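Local coordinates for putative branched-chain amino acid ABC transporter (Rhodospirillum rubrum ATCC 11170, PDB 3HUT), which probably serves as the extracellular substrate-binding component of an ABC transporter, capturing branched-chain or related amino acids for uptake, at residues Y20-F24 and T276-A280; Q99-A105 and W115-T121; W133-F139 and L221-G225; A143-T149 and V172-P178. All blocks are in the same frame, centred on the assembly; numbering follows the deposited sequence.

Contact 1: Y20-F24 and T276-A280; sequences YGRVF and TLFAA
Two helical N-terminal turns from distant parts of the chain meet here: residues 20-24 belong to the first turns of helix 18-37, and residues 276-280 start helix 277-296. All of 20-24 and 277-280 have helical backbone angles. CA of Val23 lies 5.1 Å from CA of Ala279, and CA of Tyr20 lies 7.0 Å from CA of Phe278. Thr276, still extended (psi 176°), is the N-cap: with chi1 in the p well its OG1 accepts from Ala279 N at 3.2 Å, satisfying an amide that the first helical turn leaves without a backbone partner. Phe278, in the m rotamer, points toward 20-24. Its ring receives the edge of the Tyr20 ring (also m) on one face, a T-shaped pair with centroids 5.0 Å apart, planes at 63°, and Tyr20 CE1 to Phe278 CD2 at 3.8 Å. Phe278 O lies near the ring plane of Phe24, 3.5 Å from CE1. Ala279 is small enough for the backbones to come close, its CB 4.0 Å from CB of branched Val23. No hydrogen bond crosses. This apolar helix-to-helix packing sets a late helix against an early one in the lobe built on the parallel sheet: Phe24 reaches Tyr9 and Leu11 of strand 5-11, Phe24 and Phe278 touch Thr103 after strand 99-101, Phe80 stacks on Tyr20, and Tyr267 of helix 258-271 packs against Val23 and Ala279.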
# COMPACT_ATOMS: atom_id res chain seq x y z
N TYR A 20 1.65 -4.62 14.09
CA TYR A 20 0.80 -4.19 12.99
C TYR A 20 -0.65 -4.14 13.42
O TYR A 20 -1.40 -3.25 13.01
CB TYR A 20 0.99 -5.15 11.81
CG TYR A 20 2.41 -5.15 11.31
CD1 TYR A 20 2.97 -4.00 10.74
CD2 TYR A 20 3.22 -6.28 11.43
CE1 TYR A 20 4.28 -3.98 10.30
CE2 TYR A 20 4.54 -6.27 10.99
CZ TYR A 20 5.07 -5.12 10.42
OH TYR A 20 6.37 -5.10 9.98
N GLY A 21 -1.05 -5.08 14.27
CA GLY A 21 -2.42 -5.09 14.76
C GLY A 21 -2.64 -3.89 15.64
O GLY A 21 -3.72 -3.29 15.66
N ARG A 22 -1.61 -3.51 16.39
CA ARG A 22 -1.72 -2.37 17.27
C ARG A 22 -1.93 -1.05 16.52
O ARG A 22 -2.78 -0.25 16.91
CB ARG A 22 -0.48 -2.28 18.18
CG ARG A 22 -0.51 -3.32 19.31
CD ARG A 22 0.54 -3.03 20.39
NE ARG A 22 1.91 -3.23 19.93
CZ ARG A 22 2.54 -4.41 19.91
NH1 ARG A 22 1.92 -5.51 20.33
NH2 ARG A 22 3.79 -4.48 19.49
N VAL A 23 -1.19 -0.83 15.43
CA VAL A 23 -1.36 0.41 14.69
C VAL A 23 -2.68 0.40 13.92
O VAL A 23 -3.22 1.46 13.60
CB VAL A 23 -0.16 0.70 13.73
CG1 VAL A 23 1.13 0.75 14.54
CG2 VAL A 23 -0.07 -0.35 12.64
N PHE A 24 -3.18 -0.79 13.62
CA PHE A 24 -4.46 -0.92 12.92
C PHE A 24 -5.54 -0.42 13.87
O PHE A 24 -6.45 0.31 13.47
CB PHE A 24 -4.75 -2.40 12.59
CG PHE A 24 -4.15 -2.87 11.29
CD1 PHE A 24 -3.31 -2.06 10.54
CD2 PHE A 24 -4.44 -4.15 10.82
CE1 PHE A 24 -2.76 -2.51 9.33
CE2 PHE A 24 -3.90 -4.61 9.63
CZ PHE A 24 -3.06 -3.79 8.88
N THR A 276 2.69 4.96 10.50
CA THR A 276 3.41 4.22 9.47
C THR A 276 2.47 4.04 8.28
O THR A 276 1.30 4.41 8.34
CB THR A 276 3.82 2.83 9.96
OG1 THR A 276 2.64 2.08 10.27
CG2 THR A 276 4.69 2.93 11.22
N LEU A 277 2.99 3.46 7.20
CA LEU A 277 2.17 3.22 6.02
C LEU A 277 1.07 2.22 6.35
O LEU A 277 -0.03 2.28 5.80
CB LEU A 277 3.05 2.71 4.87
CG LEU A 277 3.55 1.27 4.84
CD1 LEU A 277 2.49 0.36 4.21
CD2 LEU A 277 4.82 1.20 4.01
N PHE A 278 1.35 1.29 7.26
CA PHE A 278 0.36 0.30 7.66
C PHE A 278 -0.76 0.98 8.44
O PHE A 278 -1.94 0.69 8.25
CB PHE A 278 1.04 -0.80 8.48
CG PHE A 278 2.09 -1.55 7.72
CD1 PHE A 278 1.73 -2.52 6.80
CD2 PHE A 278 3.43 -1.22 7.86
CE1 PHE A 278 2.69 -3.17 6.03
CE2 PHE A 278 4.40 -1.86 7.09
CZ PHE A 278 4.03 -2.83 6.17
N ALA A 279 -0.39 1.91 9.30
CA ALA A 279 -1.38 2.65 10.08
C ALA A 279 -2.25 3.46 9.12
O ALA A 279 -3.47 3.55 9.29
CB ALA A 279 -0.68 3.58 11.06
N ALA A 280 -1.63 4.04 8.10
CA ALA A 280 -2.35 4.84 7.12
C ALA A 280 -3.35 4.00 6.31
O ALA A 280 -4.48 4.42 6.07
CB ALA A 280 -1.36 5.53 6.19

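Contact 2: Q99-A105 and W115-T121; sequences QLSPTAA and WQFRAIT
Neighbouring parallel strands, 99-101 and 116-118, form one edge of the five-stranded parallel sheet of a periplasmic-binding-protein lobe. Their axes approach to 4.6 Å at 26°, pairing Gln99 with Gln116, Leu100 with Phe117 and Ser101 with Arg118. Gln99 N donates to Trp115 O (2.9 Å), Ser101 N to Phe117 O (2.9 Å) and Ala119 N to Ser101 O (2.9 Å); Phe117 N to Gln99 O, also 2.9 Å, is weak because it is bent. Leu100 turns its own amide and carbonyl to Val76 and Gly78 on the adjoining strand. CD1 of the t,p leucine meets Phe117 CB at 3.7 Å, apolar residues suited to a face packed by helices: Leu100 touches Met289 of helix 277-296, and Phe117 touches Leu309 of helix 302-310. The other face is polar: Gln116 NE2 gives a hydrogen bond to Gln99 OE1 (3.0 Å), while Gln99 NE2 is taken by Ser85 O and Gln116 OE1 by Ser113. Ser101 OG accepts from Ala104 N at 2.9 Å, an ST motif turning the chain, and also bonds Asp79 O. Buried Arg118 has its charge met by Glu330 at NH1, and NH2 also reaches His106 O. Its NE and NH2 clasp Ala104 O at 2.7 and 3.0 Å.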
# COMPACT_ATOMS: atom_id res chain seq x y z
N GLN A 99 -15.38 -8.51 2.88
CA GLN A 99 -14.13 -8.39 3.64
C GLN A 99 -13.22 -7.31 3.05
O GLN A 99 -12.99 -7.28 1.85
CB GLN A 99 -13.40 -9.74 3.64
CG GLN A 99 -11.93 -9.68 4.11
CD GLN A 99 -11.18 -11.01 3.96
OE1 GLN A 99 -11.51 -11.83 3.11
NE2 GLN A 99 -10.15 -11.19 4.76
N LEU A 100 -12.71 -6.43 3.90
CA LEU A 100 -11.80 -5.39 3.44
C LEU A 100 -10.49 -5.48 4.21
O LEU A 100 -10.43 -5.13 5.39
CB LEU A 100 -12.42 -4.00 3.61
CG LEU A 100 -11.49 -2.81 3.30
CD1 LEU A 100 -10.90 -2.97 1.92
CD2 LEU A 100 -12.26 -1.50 3.40
N SER A 101 -9.45 -5.97 3.55
CA SER A 101 -8.14 -6.07 4.18
C SER A 101 -7.36 -4.79 3.92
O SER A 101 -7.24 -4.34 2.78
CB SER A 101 -7.35 -7.25 3.62
OG SER A 101 -6.02 -7.20 4.12
N PRO A 102 -6.82 -4.18 4.97
CA PRO A 102 -6.08 -2.95 4.70
C PRO A 102 -4.73 -3.17 4.02
O PRO A 102 -4.26 -2.31 3.28
CB PRO A 102 -5.94 -2.32 6.09
CG PRO A 102 -5.94 -3.50 7.01
CD PRO A 102 -6.98 -4.41 6.42
N THR A 103 -4.15 -4.35 4.21
CA THR A 103 -2.82 -4.61 3.66
C THR A 103 -2.57 -5.90 2.86
O THR A 103 -1.45 -6.12 2.40
CB THR A 103 -1.80 -4.54 4.79
OG1 THR A 103 -2.21 -5.41 5.85
CG2 THR A 103 -1.70 -3.13 5.34
N ALA A 104 -3.57 -6.75 2.68
CA ALA A 104 -3.36 -7.98 1.90
C ALA A 104 -3.11 -7.57 0.44
O ALA A 104 -4.05 -7.32 -0.31
CB ALA A 104 -4.57 -8.90 2.01
N ALA A 105 -1.83 -7.53 0.05
CA ALA A 105 -1.44 -7.10 -1.29
C ALA A 105 -1.17 -8.19 -2.32
O ALA A 105 -0.93 -7.89 -3.49
CB ALA A 105 -0.22 -6.18 -1.19
N TRP A 115 -16.25 -11.16 -2.89
CA TRP A 115 -16.40 -10.54 -1.58
C TRP A 115 -15.15 -9.92 -0.97
O TRP A 115 -15.23 -9.29 0.08
CB TRP A 115 -17.02 -11.55 -0.60
CG TRP A 115 -18.32 -12.09 -1.10
CD1 TRP A 115 -18.50 -13.06 -2.04
CD2 TRP A 115 -19.63 -11.63 -0.75
NE1 TRP A 115 -19.85 -13.22 -2.31
CE2 TRP A 115 -20.56 -12.36 -1.53
CE3 TRP A 115 -20.12 -10.67 0.15
CZ2 TRP A 115 -21.95 -12.15 -1.44
CZ3 TRP A 115 -21.49 -10.46 0.24
CH2 TRP A 115 -22.39 -11.20 -0.55
N GLN A 116 -14.00 -10.08 -1.62
CA GLN A 116 -12.75 -9.53 -1.12
C GLN A 116 -12.39 -8.16 -1.68
O GLN A 116 -12.60 -7.88 -2.86
CB GLN A 116 -11.58 -10.48 -1.40
CG GLN A 116 -11.41 -11.60 -0.38
CD GLN A 116 -12.58 -12.56 -0.37
OE1 GLN A 116 -12.98 -13.08 -1.41
NE2 GLN A 116 -13.13 -12.80 0.82
N PHE A 117 -11.86 -7.31 -0.81
CA PHE A 117 -11.44 -5.96 -1.18
C PHE A 117 -10.16 -5.66 -0.40
O PHE A 117 -9.93 -6.22 0.66
CB PHE A 117 -12.52 -4.94 -0.80
CG PHE A 117 -13.83 -5.17 -1.49
CD1 PHE A 117 -14.07 -4.66 -2.76
CD2 PHE A 117 -14.82 -5.94 -0.88
CE1 PHE A 117 -15.28 -4.91 -3.41
CE2 PHE A 117 -16.03 -6.20 -1.52
CZ PHE A 117 -16.26 -5.68 -2.79
N ARG A 118 -9.33 -4.77 -0.95
CA ARG A 118 -8.07 -4.40 -0.30
C ARG A 118 -7.89 -2.89 -0.37
O ARG A 118 -8.25 -2.25 -1.37
CB ARG A 118 -6.89 -5.08 -0.99
CG ARG A 118 -6.91 -4.96 -2.51
CD ARG A 118 -5.52 -5.11 -3.13
NE ARG A 118 -4.89 -6.36 -2.74
CZ ARG A 118 -4.68 -7.38 -3.55
NH1 ARG A 118 -5.04 -7.33 -4.82
NH2 ARG A 118 -4.11 -8.48 -3.08
N ALA A 119 -7.35 -2.31 0.70
CA ALA A 119 -7.13 -0.87 0.74
C ALA A 119 -5.79 -0.52 0.10
O ALA A 119 -5.59 0.61 -0.35
CB ALA A 119 -7.16 -0.39 2.19
N ILE A 120 -4.89 -1.49 0.06
CA ILE A 120 -3.56 -1.31 -0.51
C ILE A 120 -3.58 -1.76 -1.97
O ILE A 120 -4.55 -2.37 -2.42
CB ILE A 120 -2.53 -2.15 0.28
CG1 ILE A 120 -1.10 -1.72 -0.05
CG2 ILE A 120 -2.72 -3.62 -0.05
CD1 ILE A 120 -0.07 -2.30 0.91
N THR A 121 -2.53 -1.45 -2.73
CA THR A 121 -2.46 -1.87 -4.13
C THR A 121 -1.50 -3.05 -4.19
O THR A 121 -0.78 -3.30 -3.23
CB THR A 121 -1.89 -0.76 -5.05
OG1 THR A 121 -0.53 -0.49 -4.68
CG2 THR A 121 -2.70 0.52 -4.93

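Contact 3: W133-F139 and L221-G225; sequences WMIGDGF and LPVYG
An aromatic cluster of Trp133, Phe139 and Tyr224 joins the C-terminal end of helix 126-136 to strand 223-225. The helix closes in a Schellman motif: Phe139 N bonds Met134 O (3.1 Å), Gly138 N bonds Ile135 O (2.9 Å), and Gly138 is the C-prime residue, its positive phi of 96° favouring glycine. The turn brings Phe139 round to face the strand. Tyr224, on extended backbone with chi1 near -73° (m), points toward the helix. Its OH donates to Asp137 OD2 at 2.5 Å, a short bond that gives the phenol a charged acceptor. The edge of its ring meets the face of Trp133 (chi1 180°, t) in a T-shaped pair, with six-membered-ring centroids 5.1 Å apart, planes at 84°, and Trp133 CE2 to Tyr224 CE1 at 3.7 Å. Met134, a selenomethionine with m,t,p angles, lays CG over the Tyr224 ring in a CH-pi contact, 3.8 Å from the centroid; SE is 4.5 Å from it, an oblique Met-aromatic contact. Phe139 (m) adds CE2 3.6 Å from Tyr224 CE2 and CZ 3.7 Å from Pro222 CG. Around this, Arg246 of strand 246-249 bonds the Tyr224 hydroxyl, Arg337 makes a cation-pi contact with Trp133, Ala197 of strand 197-201 touches Met134, Phe139 and Pro222, and Phe159 of helix 150-165 packs on Met134.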
# COMPACT_ATOMS: atom_id res chain seq x y z
N TRP A 133 5.48 7.68 -15.89
CA TRP A 133 6.09 8.88 -15.33
C TRP A 133 7.41 9.19 -16.07
O TRP A 133 7.64 10.32 -16.50
CB TRP A 133 6.35 8.66 -13.84
CG TRP A 133 6.99 9.80 -13.09
CD1 TRP A 133 7.25 11.06 -13.55
CD2 TRP A 133 7.45 9.78 -11.73
NE1 TRP A 133 7.84 11.82 -12.57
CE2 TRP A 133 7.98 11.06 -11.44
CE3 TRP A 133 7.47 8.79 -10.73
CZ2 TRP A 133 8.52 11.38 -10.19
CZ3 TRP A 133 8.01 9.12 -9.49
CH2 TRP A 133 8.53 10.40 -9.23
N MSE A 134 8.25 8.18 -16.23
CA MSE A 134 9.52 8.39 -16.91
C MSE A 134 9.35 8.73 -18.39
O MSE A 134 10.10 9.54 -18.94
CB MSE A 134 10.41 7.16 -16.72
CG MSE A 134 10.89 7.02 -15.29
SE MSE A 134 12.01 5.49 -14.95
CE MSE A 134 13.67 6.16 -15.66
N ILE A 135 8.35 8.13 -19.04
CA ILE A 135 8.08 8.43 -20.44
C ILE A 135 7.63 9.88 -20.50
O ILE A 135 8.04 10.65 -21.37
CB ILE A 135 6.94 7.53 -20.99
CG1 ILE A 135 7.41 6.07 -21.09
CG2 ILE A 135 6.46 8.06 -22.35
CD1 ILE A 135 8.47 5.81 -22.18
N GLY A 136 6.78 10.26 -19.54
CA GLY A 136 6.28 11.62 -19.48
C GLY A 136 7.39 12.63 -19.27
O GLY A 136 7.27 13.78 -19.70
N ASP A 137 8.46 12.21 -18.60
CA ASP A 137 9.59 13.10 -18.34
C ASP A 137 10.58 13.11 -19.50
O ASP A 137 11.66 13.71 -19.39
CB ASP A 137 10.29 12.72 -17.04
CG ASP A 137 9.54 13.20 -15.81
OD1 ASP A 137 8.50 13.87 -16.00
OD2 ASP A 137 9.98 12.92 -14.67
N GLY A 138 10.24 12.43 -20.59
CA GLY A 138 11.09 12.43 -21.76
C GLY A 138 12.08 11.30 -21.99
O GLY A 138 12.82 11.33 -22.98
N PHE A 139 12.11 10.32 -21.11
CA PHE A 139 13.04 9.21 -21.25
C PHE A 139 12.57 8.16 -22.25
O PHE A 139 11.38 7.85 -22.33
CB PHE A 139 13.29 8.56 -19.89
CG PHE A 139 13.96 9.49 -18.91
CD1 PHE A 139 15.29 9.83 -19.08
CD2 PHE A 139 13.23 10.05 -17.87
CE1 PHE A 139 15.91 10.74 -18.21
CE2 PHE A 139 13.83 10.96 -17.00
CZ PHE A 139 15.17 11.31 -17.17
N LEU A 221 23.62 10.25 -13.93
CA LEU A 221 22.31 9.85 -14.42
C LEU A 221 21.21 9.99 -13.38
O LEU A 221 21.41 9.70 -12.20
CB LEU A 221 22.35 8.40 -14.92
CG LEU A 221 23.30 8.11 -16.07
CD1 LEU A 221 23.15 6.66 -16.51
CD2 LEU A 221 23.01 9.06 -17.24
N PRO A 222 20.03 10.45 -13.80
CA PRO A 222 18.92 10.60 -12.85
C PRO A 222 18.42 9.22 -12.44
O PRO A 222 18.53 8.26 -13.21
CB PRO A 222 17.88 11.40 -13.65
CG PRO A 222 18.14 10.98 -15.06
CD PRO A 222 19.66 10.96 -15.14
N VAL A 223 17.87 9.12 -11.24
CA VAL A 223 17.38 7.85 -10.72
C VAL A 223 15.95 7.93 -10.22
O VAL A 223 15.57 8.86 -9.52
CB VAL A 223 18.27 7.36 -9.56
CG1 VAL A 223 17.67 6.08 -8.95
CG2 VAL A 223 19.68 7.10 -10.06
N TYR A 224 15.15 6.94 -10.61
CA TYR A 224 13.75 6.83 -10.19
C TYR A 224 13.69 5.48 -9.48
O TYR A 224 14.48 4.58 -9.79
CB TYR A 224 12.81 6.81 -11.39
CG TYR A 224 12.64 8.13 -12.10
CD1 TYR A 224 11.44 8.83 -12.04
CD2 TYR A 224 13.69 8.68 -12.85
CE1 TYR A 224 11.27 10.04 -12.72
CE2 TYR A 224 13.53 9.88 -13.53
CZ TYR A 224 12.32 10.56 -13.46
OH TYR A 224 12.15 11.75 -14.14
N GLY A 225 12.77 5.32 -8.54
CA GLY A 225 12.71 4.04 -7.86
C GLY A 225 11.39 3.70 -7.19
O GLY A 225 10.46 4.50 -7.14

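Contact 4: A143-T149 and V172-P178; sequences AVIGVTT and VNEEVPP
Five backbone hydrogen bonds tie the strands: Val144 N to Val172 O (2.8 Å), Glu174 N to Val144 O (2.9 Å), Gly146 N to Glu174 O (3.0 Å), Val176 N to Gly146 O (2.9 Å) and Thr148 N to Val176 O (2.9 Å). Both strands are extended and run parallel, 5° apart with axes 4.6 Å away, in the register Ala143-Val172 to Val147-Val176. CA-H...O contacts reinforce the ladder, the shortest being Val147 CA to Val176 O at 3.0 Å. The strands belong to a beta-alpha-beta crossover, linked by helix 150-165, whose N-cap is Thr149: its OG1 accepts from Gly152 N. That helix lies on the Val144 face, where Phe159 and Arg160 touch Val144. Val172 and Ile145 point the other way, to helix 184-193, beta-branched residues that suit extended backbone. Ala143 CB meets Val172 CB at 3.7 Å. At the C-terminal end of the first strand, p-rotamer Val147 sets CG2 3.3 Å from Pro178 CG; just past it, Thr149 CG2 lies 3.6 Å from the same atom.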
# COMPACT_ATOMS: atom_id res chain seq x y z
N ALA A 143 17.79 1.90 -17.59
CA ALA A 143 18.45 0.74 -17.03
C ALA A 143 17.54 0.33 -15.88
O ALA A 143 17.11 1.18 -15.10
CB ALA A 143 19.84 1.11 -16.51
N VAL A 144 17.22 -0.96 -15.79
CA VAL A 144 16.38 -1.42 -14.71
C VAL A 144 17.18 -2.34 -13.81
O VAL A 144 17.77 -3.32 -14.26
CB VAL A 144 15.16 -2.21 -15.22
CG1 VAL A 144 14.35 -2.72 -14.03
CG2 VAL A 144 14.30 -1.32 -16.12
N ILE A 145 17.23 -2.01 -12.52
CA ILE A 145 17.94 -2.82 -11.55
C ILE A 145 16.89 -3.22 -10.52
O ILE A 145 16.27 -2.37 -9.90
CB ILE A 145 19.05 -2.02 -10.85
CG1 ILE A 145 19.98 -1.39 -11.88
CG2 ILE A 145 19.84 -2.94 -9.93
CD1 ILE A 145 21.10 -0.59 -11.28
N GLY A 146 16.69 -4.53 -10.35
CA GLY A 146 15.69 -4.98 -9.41
C GLY A 146 16.08 -6.18 -8.56
O GLY A 146 16.80 -7.07 -9.01
N VAL A 147 15.58 -6.19 -7.33
CA VAL A 147 15.86 -7.28 -6.39
C VAL A 147 14.99 -8.48 -6.77
O VAL A 147 13.90 -8.32 -7.33
CB VAL A 147 15.56 -6.83 -4.93
CG1 VAL A 147 14.08 -6.52 -4.77
CG2 VAL A 147 15.99 -7.91 -3.95
N THR A 148 15.47 -9.68 -6.47
CA THR A 148 14.75 -10.90 -6.81
C THR A 148 13.65 -11.34 -5.84
O THR A 148 13.33 -12.52 -5.77
CB THR A 148 15.74 -12.07 -7.00
OG1 THR A 148 16.63 -12.14 -5.88
CG2 THR A 148 16.55 -11.89 -8.27
N THR A 149 13.07 -10.39 -5.11
CA THR A 149 11.98 -10.72 -4.20
C THR A 149 10.73 -10.78 -5.08
O THR A 149 10.78 -10.37 -6.23
CB THR A 149 11.79 -9.63 -3.14
OG1 THR A 149 11.52 -8.38 -3.78
CG2 THR A 149 13.04 -9.49 -2.29
N VAL A 172 19.46 -2.02 -20.27
CA VAL A 172 20.16 -2.72 -19.21
C VAL A 172 19.10 -3.25 -18.25
O VAL A 172 18.21 -2.52 -17.83
CB VAL A 172 21.12 -1.79 -18.42
CG1 VAL A 172 21.45 -2.39 -17.06
CG2 VAL A 172 22.41 -1.60 -19.20
N ASN A 173 19.19 -4.54 -17.94
CA ASN A 173 18.25 -5.18 -17.03
C ASN A 173 19.01 -6.13 -16.13
O ASN A 173 19.45 -7.20 -16.56
CB ASN A 173 17.17 -5.94 -17.82
CG ASN A 173 16.06 -6.46 -16.92
OD1 ASN A 173 15.43 -5.68 -16.20
ND2 ASN A 173 15.83 -7.76 -16.96
N GLU A 174 19.18 -5.74 -14.87
CA GLU A 174 19.92 -6.56 -13.92
C GLU A 174 19.09 -6.99 -12.72
O GLU A 174 18.43 -6.16 -12.09
CB GLU A 174 21.16 -5.79 -13.44
CG GLU A 174 22.09 -6.59 -12.55
CD GLU A 174 22.82 -7.68 -13.30
OE1 GLU A 174 22.16 -8.51 -13.97
OE2 GLU A 174 24.07 -7.72 -13.23
N GLU A 175 19.11 -8.28 -12.41
CA GLU A 175 18.39 -8.81 -11.26
C GLU A 175 19.44 -9.15 -10.20
O GLU A 175 20.40 -9.85 -10.48
CB GLU A 175 17.61 -10.08 -11.63
CG GLU A 175 16.66 -9.93 -12.81
CD GLU A 175 15.69 -11.10 -12.95
OE1 GLU A 175 16.11 -12.26 -12.75
OE2 GLU A 175 14.51 -10.86 -13.27
N VAL A 176 19.26 -8.62 -8.99
CA VAL A 176 20.20 -8.87 -7.91
C VAL A 176 19.47 -9.38 -6.67
O VAL A 176 18.30 -9.09 -6.45
CB VAL A 176 20.97 -7.59 -7.52
CG1 VAL A 176 21.80 -7.10 -8.70
CG2 VAL A 176 20.00 -6.50 -7.08
N PRO A 177 20.17 -10.17 -5.83
CA PRO A 177 19.55 -10.70 -4.62
C PRO A 177 19.49 -9.66 -3.50
O PRO A 177 20.27 -8.70 -3.47
CB PRO A 177 20.45 -11.87 -4.26
CG PRO A 177 21.80 -11.39 -4.69
CD PRO A 177 21.51 -10.75 -6.04
N PRO A 178 18.55 -9.83 -2.56
CA PRO A 178 18.42 -8.90 -1.44
C PRO A 178 19.75 -8.92 -0.70
O PRO A 178 20.34 -9.98 -0.52
CB PRO A 178 17.30 -9.50 -0.61
CG PRO A 178 16.48 -10.24 -1.62
CD PRO A 178 17.53 -10.89 -2.48

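The four contacts divide between the two lobes of the fold characteristic of periplasmic binding proteins, 1 and 2 in one, 3 and 4 in the other; in this family ligand binds in the cleft between lobes. Contacts 1 and 2, centres 14 Å apart, touch through Phe24 and Phe278. Contacts 3 and 4, 17 Å apart, reach the same mixed sheet; helix 126-136 is followed, after a short turn, by strand 141-147. Centres in different lobes lie 28 to 31 Å apart. Contact 1 spans all the others in sequence. The chain leaves the first lobe after strand 116-118, builds most of the second, is back against the first by helices 258-271 and 277-296, and crosses again to add strand 331-341 to the second lobe's sheet.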